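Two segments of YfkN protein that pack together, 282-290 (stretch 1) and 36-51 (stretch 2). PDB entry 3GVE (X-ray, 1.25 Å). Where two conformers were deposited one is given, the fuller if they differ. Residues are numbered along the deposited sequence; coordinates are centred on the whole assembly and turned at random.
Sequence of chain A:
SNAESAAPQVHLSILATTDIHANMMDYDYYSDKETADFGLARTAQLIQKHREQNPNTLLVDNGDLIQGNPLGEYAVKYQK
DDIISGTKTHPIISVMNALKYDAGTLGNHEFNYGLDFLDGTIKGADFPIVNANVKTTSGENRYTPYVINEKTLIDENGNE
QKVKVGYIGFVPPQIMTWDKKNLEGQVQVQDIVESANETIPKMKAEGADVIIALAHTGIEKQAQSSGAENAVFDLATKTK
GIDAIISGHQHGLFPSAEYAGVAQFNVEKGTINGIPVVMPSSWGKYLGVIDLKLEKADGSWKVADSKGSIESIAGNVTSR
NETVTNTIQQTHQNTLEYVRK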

# COMPACT_ATOMS: atom_id res chain seq x y z
N SER A 282 6.83 -7.97 -3.85
CA SER A 282 5.38 -8.01 -3.70
C SER A 282 4.74 -7.61 -5.03
O SER A 282 5.40 -7.08 -5.91
CB SER A 282 4.91 -7.11 -2.56
OG SER A 282 5.21 -5.76 -2.85
N TRP A 283 3.46 -7.92 -5.18
CA TRP A 283 2.63 -7.50 -6.31
C TRP A 283 3.08 -8.03 -7.67
O TRP A 283 2.71 -7.50 -8.70
CB TRP A 283 2.51 -5.96 -6.35
CG TRP A 283 1.80 -5.34 -5.20
CD1 TRP A 283 1.52 -5.90 -4.01
CD2 TRP A 283 1.29 -4.01 -5.16
NE1 TRP A 283 0.84 -4.99 -3.21
CE2 TRP A 283 0.69 -3.82 -3.90
CE3 TRP A 283 1.28 -2.95 -6.07
CZ2 TRP A 283 0.08 -2.61 -3.52
CZ3 TRP A 283 0.67 -1.76 -5.70
CH2 TRP A 283 0.08 -1.61 -4.44
N GLY A 284 3.89 -9.08 -7.66
CA GLY A 284 4.41 -9.65 -8.89
C GLY A 284 5.60 -8.91 -9.48
O GLY A 284 5.94 -9.14 -10.61
N LYS A 285 6.26 -8.06 -8.70
CA LYS A 285 7.41 -7.29 -9.20
C LYS A 285 8.67 -8.12 -9.49
O LYS A 285 9.53 -7.70 -10.25
CB LYS A 285 7.73 -6.13 -8.24
CG LYS A 285 6.64 -5.05 -8.18
CD LYS A 285 6.90 -4.04 -7.06
CE LYS A 285 5.79 -2.98 -6.96
NZ LYS A 285 6.12 -2.04 -5.85
N TYR A 286 8.75 -9.30 -8.89
CA TYR A 286 9.84 -10.24 -9.08
C TYR A 286 9.25 -11.64 -9.11
O TYR A 286 8.18 -11.88 -8.55
CB TYR A 286 10.83 -10.15 -7.92
CG TYR A 286 11.79 -8.99 -7.96
CD1 TYR A 286 13.11 -9.19 -8.28
CD2 TYR A 286 11.37 -7.71 -7.65
CE1 TYR A 286 14.01 -8.12 -8.30
CE2 TYR A 286 12.26 -6.65 -7.67
CZ TYR A 286 13.57 -6.87 -8.00
OH TYR A 286 14.45 -5.81 -8.02
N LEU A 287 9.95 -12.56 -9.76
CA LEU A 287 9.69 -13.99 -9.67
C LEU A 287 10.84 -14.62 -8.88
O LEU A 287 12.00 -14.32 -9.12
CB LEU A 287 9.66 -14.60 -11.07
CG LEU A 287 9.31 -16.09 -11.12
CD1 LEU A 287 7.88 -16.31 -10.67
CD2 LEU A 287 9.54 -16.63 -12.53
N GLY A 288 10.51 -15.52 -7.96
CA GLY A 288 11.52 -16.28 -7.25
C GLY A 288 11.88 -17.52 -8.05
O GLY A 288 11.03 -18.14 -8.65
N VAL A 289 13.16 -17.88 -8.01
CA VAL A 289 13.66 -19.03 -8.77
C VAL A 289 14.63 -19.80 -7.90
O VAL A 289 15.65 -19.27 -7.53
CB VAL A 289 14.36 -18.58 -10.09
CG1 VAL A 289 14.83 -19.80 -10.89
CG2 VAL A 289 13.44 -17.71 -10.93
N ILE A 290 14.28 -21.04 -7.59
CA ILE A 290 15.20 -21.93 -6.89
C ILE A 290 15.58 -23.10 -7.79
O ILE A 290 14.74 -23.75 -8.35
CB ILE A 290 14.59 -22.45 -5.58
CG1 ILE A 290 14.48 -21.30 -4.57
CG2 ILE A 290 15.38 -23.60 -5.03
CD1 ILE A 290 13.85 -21.70 -3.25
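Stretch 2, residues 36-51: ADFGLARTAQLIQKHR

Two glycines meet where the turn of stretch 1 touches the start of the helix of stretch 2. Gly 284 CA and Gly 39 CA are 5.1 Å apart, and each residue has positive phi. Gly 284 lies at phi/psi 81/16 and Gly 39 at 114/137. At these angles a CB on either residue would be jammed against the carbonyl oxygen of the residue before. A CB on Gly 284 would also point toward stretch 2 and fall 2.4 Å from Thr 43 OG1, a clash. The missing CB of Gly 284 leaves room for Thr 43; a CB on Gly 39 would point away from stretch 1.

Stretch 1 opens with a type I' turn from Ser 282 to Lys 285, closed by Lys 285 N to Ser 282 O at 3.1 Å. It then runs as a strand from Tyr 286 to Ile 290. Stretch 2 begins as loop. Phe 38 is extended, at -160/179, and Gly 39 takes the N-cap position. The helix runs from Leu 40 to Arg 51. Both strand and helix continue later in the chain. The helix runs in broadly the same direction as the strand, with a crossing angle of -32° and a closest axial approach of 8.3 Å.

The turn binds the start of the helix through backbone oxygens. Gly 39 N donates a hydrogen bond to Trp 283 O at 2.9 Å, with an N-H...O angle of 154°. Thr 43 OG1 lies 2.7 Å from Gly 284 O and 3.1 Å from Gly 39 O. Both are within hydrogen-bonding reach, but the geometry does not decide which oxygen receives its proton. Gly 39 O accepts from Arg 42 N at 2.9 Å and from Thr 43 N at 3.1 Å, in the first turn of the helix.

Side chains pack beside this link. The edge of the Trp 283 ring meets the face of Phe 38. The six-membered ring of Trp 283 and the Phe 38 ring have centroids 4.9 Å apart and planes at 75°. Their closest side-chain atoms are Trp 283 CE3 and Phe 38 CD2, at 3.7 Å. Lys 285 is extended beyond chi1, with chi2 to chi4 all t. Its CG packs 3.4 Å from Asp 37 O, and its NZ forms a long salt bridge with Asp 37 OD1 at 3.8 Å.

Farther along, the contact becomes largely apolar. Leu 287 points toward the helix and has the largest covered area of any residue in the two stretches. Its CD2 is 3.8 Å from Leu 46 CB, and its CD1 is 3.8 Å from Ile 47 CG1. Leu 287 CD2 also lies 4.0 Å from His 50 CD2. Tyr 286 points away, and Gly 288 makes no contact. Val 289 again points toward the helix. Val 289 CG2 sits over a face of the His 50 ring, 4.0 Å from its centroid, as a CH-pi contact. His 50 NE2 is hydrogen-bonded elsewhere in the structure.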

# COMPACT_ATOMS: atom_id res chain seq x y z
N ALA A 36 3.33 -0.17 -15.60
CA ALA A 36 4.28 -1.18 -16.08
C ALA A 36 5.02 -1.83 -14.92
O ALA A 36 5.87 -2.69 -15.13
CB ALA A 36 5.27 -0.56 -17.02
N ASP A 37 4.66 -1.40 -13.73
CA ASP A 37 5.44 -1.58 -12.50
C ASP A 37 5.18 -2.93 -11.81
O ASP A 37 6.03 -3.40 -11.09
CB ASP A 37 5.07 -0.42 -11.54
CG ASP A 37 5.91 -0.36 -10.27
OD1 ASP A 37 5.32 -0.30 -9.16
OD2 ASP A 37 7.15 -0.33 -10.38
N PHE A 38 4.01 -3.52 -12.02
CA PHE A 38 3.61 -4.71 -11.27
C PHE A 38 2.52 -5.50 -11.98
O PHE A 38 2.06 -5.09 -13.03
CB PHE A 38 3.17 -4.32 -9.85
CG PHE A 38 1.94 -3.42 -9.78
CD1 PHE A 38 0.68 -3.94 -9.92
CD2 PHE A 38 2.06 -2.07 -9.54
CE1 PHE A 38 -0.44 -3.15 -9.84
CE2 PHE A 38 0.94 -1.28 -9.46
CZ PHE A 38 -0.31 -1.82 -9.62
N GLY A 39 2.10 -6.61 -11.38
CA GLY A 39 0.97 -7.38 -11.86
C GLY A 39 1.33 -8.75 -12.39
O GLY A 39 2.30 -8.90 -13.09
N LEU A 40 0.53 -9.75 -12.03
CA LEU A 40 0.75 -11.12 -12.45
C LEU A 40 0.77 -11.28 -13.97
O LEU A 40 1.45 -12.12 -14.48
CB LEU A 40 -0.29 -12.04 -11.80
CG LEU A 40 -0.09 -13.56 -11.97
CD1 LEU A 40 1.32 -14.01 -11.59
CD2 LEU A 40 -1.16 -14.30 -11.18
N ALA A 41 0.03 -10.43 -14.68
CA ALA A 41 0.08 -10.46 -16.14
C ALA A 41 1.50 -10.25 -16.67
O ALA A 41 1.84 -10.78 -17.70
CB ALA A 41 -0.88 -9.42 -16.72
N ARG A 42 2.32 -9.49 -15.96
CA ARG A 42 3.73 -9.32 -16.31
C ARG A 42 4.61 -10.43 -15.73
O ARG A 42 5.44 -10.96 -16.41
CB ARG A 42 4.24 -7.93 -15.91
CG ARG A 42 3.71 -6.86 -16.85
CD ARG A 42 4.05 -5.44 -16.44
NE ARG A 42 3.63 -4.50 -17.49
CZ ARG A 42 4.41 -4.09 -18.48
NH1 ARG A 42 5.68 -4.46 -18.57
NH2 ARG A 42 3.92 -3.25 -19.37
N THR A 43 4.39 -10.80 -14.48
CA THR A 43 5.20 -11.85 -13.86
C THR A 43 5.10 -13.16 -14.64
O THR A 43 6.06 -13.90 -14.73
CB THR A 43 4.78 -12.12 -12.40
OG1 THR A 43 4.25 -10.92 -11.82
CG2 THR A 43 5.96 -12.63 -11.56
N ALA A 44 3.92 -13.42 -15.19
CA ALA A 44 3.66 -14.64 -15.94
C ALA A 44 4.55 -14.75 -17.18
O ALA A 44 4.77 -15.83 -17.66
CB ALA A 44 2.18 -14.74 -16.30
N GLN A 45 5.08 -13.63 -17.66
CA GLN A 45 6.01 -13.66 -18.78
C GLN A 45 7.34 -14.24 -18.33
O GLN A 45 7.94 -14.99 -19.06
CB GLN A 45 6.19 -12.27 -19.41
CG GLN A 45 4.89 -11.63 -19.92
CD GLN A 45 4.33 -12.30 -21.15
OE1 GLN A 45 4.05 -13.47 -21.16
NE2 GLN A 45 4.13 -11.51 -22.20
N LEU A 46 7.76 -13.92 -17.11
CA LEU A 46 8.95 -14.56 -16.54
C LEU A 46 8.72 -16.05 -16.28
O LEU A 46 9.60 -16.86 -16.47
CB LEU A 46 9.38 -13.90 -15.22
CG LEU A 46 9.80 -12.44 -15.30
CD1 LEU A 46 10.16 -11.93 -13.90
CD2 LEU A 46 10.98 -12.24 -16.25
N ILE A 47 7.51 -16.38 -15.84
CA ILE A 47 7.17 -17.79 -15.58
C ILE A 47 7.34 -18.60 -16.88
O ILE A 47 7.94 -19.65 -16.88
CB ILE A 47 5.72 -17.93 -15.01
CG1 ILE A 47 5.64 -17.32 -13.59
CG2 ILE A 47 5.27 -19.40 -15.04
CD1 ILE A 47 4.25 -17.20 -13.01
N GLN A 48 6.79 -18.09 -17.98
CA GLN A 48 6.86 -18.75 -19.27
C GLN A 48 8.31 -18.91 -19.70
O GLN A 48 8.72 -19.98 -20.12
CB GLN A 48 6.09 -17.97 -20.34
CG GLN A 48 6.05 -18.72 -21.68
CD GLN A 48 5.25 -18.02 -22.73
OE1 GLN A 48 4.20 -17.43 -22.46
NE2 GLN A 48 5.71 -18.12 -23.97
N LYS A 49 9.09 -17.86 -19.55
CA LYS A 49 10.49 -17.92 -19.93
C LYS A 49 11.25 -19.02 -19.16
O LYS A 49 11.98 -19.80 -19.73
CB LYS A 49 11.18 -16.58 -19.72
CG LYS A 49 12.68 -16.67 -19.96
CD LYS A 49 13.29 -15.33 -19.91
CE LYS A 49 13.54 -14.88 -18.50
NZ LYS A 49 14.58 -13.84 -18.49
N HIS A 50 11.07 -19.06 -17.84
CA HIS A 50 11.76 -20.05 -17.04
C HIS A 50 11.29 -21.47 -17.33
O HIS A 50 12.08 -22.39 -17.38
CB HIS A 50 11.68 -19.67 -15.56
CG HIS A 50 12.63 -18.59 -15.19
ND1 HIS A 50 13.92 -18.84 -14.79
CD2 HIS A 50 12.49 -17.24 -15.22
CE1 HIS A 50 14.53 -17.70 -14.57
NE2 HIS A 50 13.69 -16.71 -14.83
N ARG A 51 10.00 -21.64 -17.58
CA ARG A 51 9.47 -22.94 -17.96
C ARG A 51 10.13 -23.44 -19.26
O ARG A 51 10.37 -24.62 -19.40
CB ARG A 51 7.94 -22.92 -18.11
CG ARG A 51 7.20 -23.07 -16.78
CD ARG A 51 5.69 -23.04 -16.97
NE ARG A 51 5.02 -23.68 -15.84
CZ ARG A 51 3.82 -23.35 -15.39
NH1 ARG A 51 3.14 -22.36 -15.94
NH2 ARG A 51 3.29 -24.03 -14.40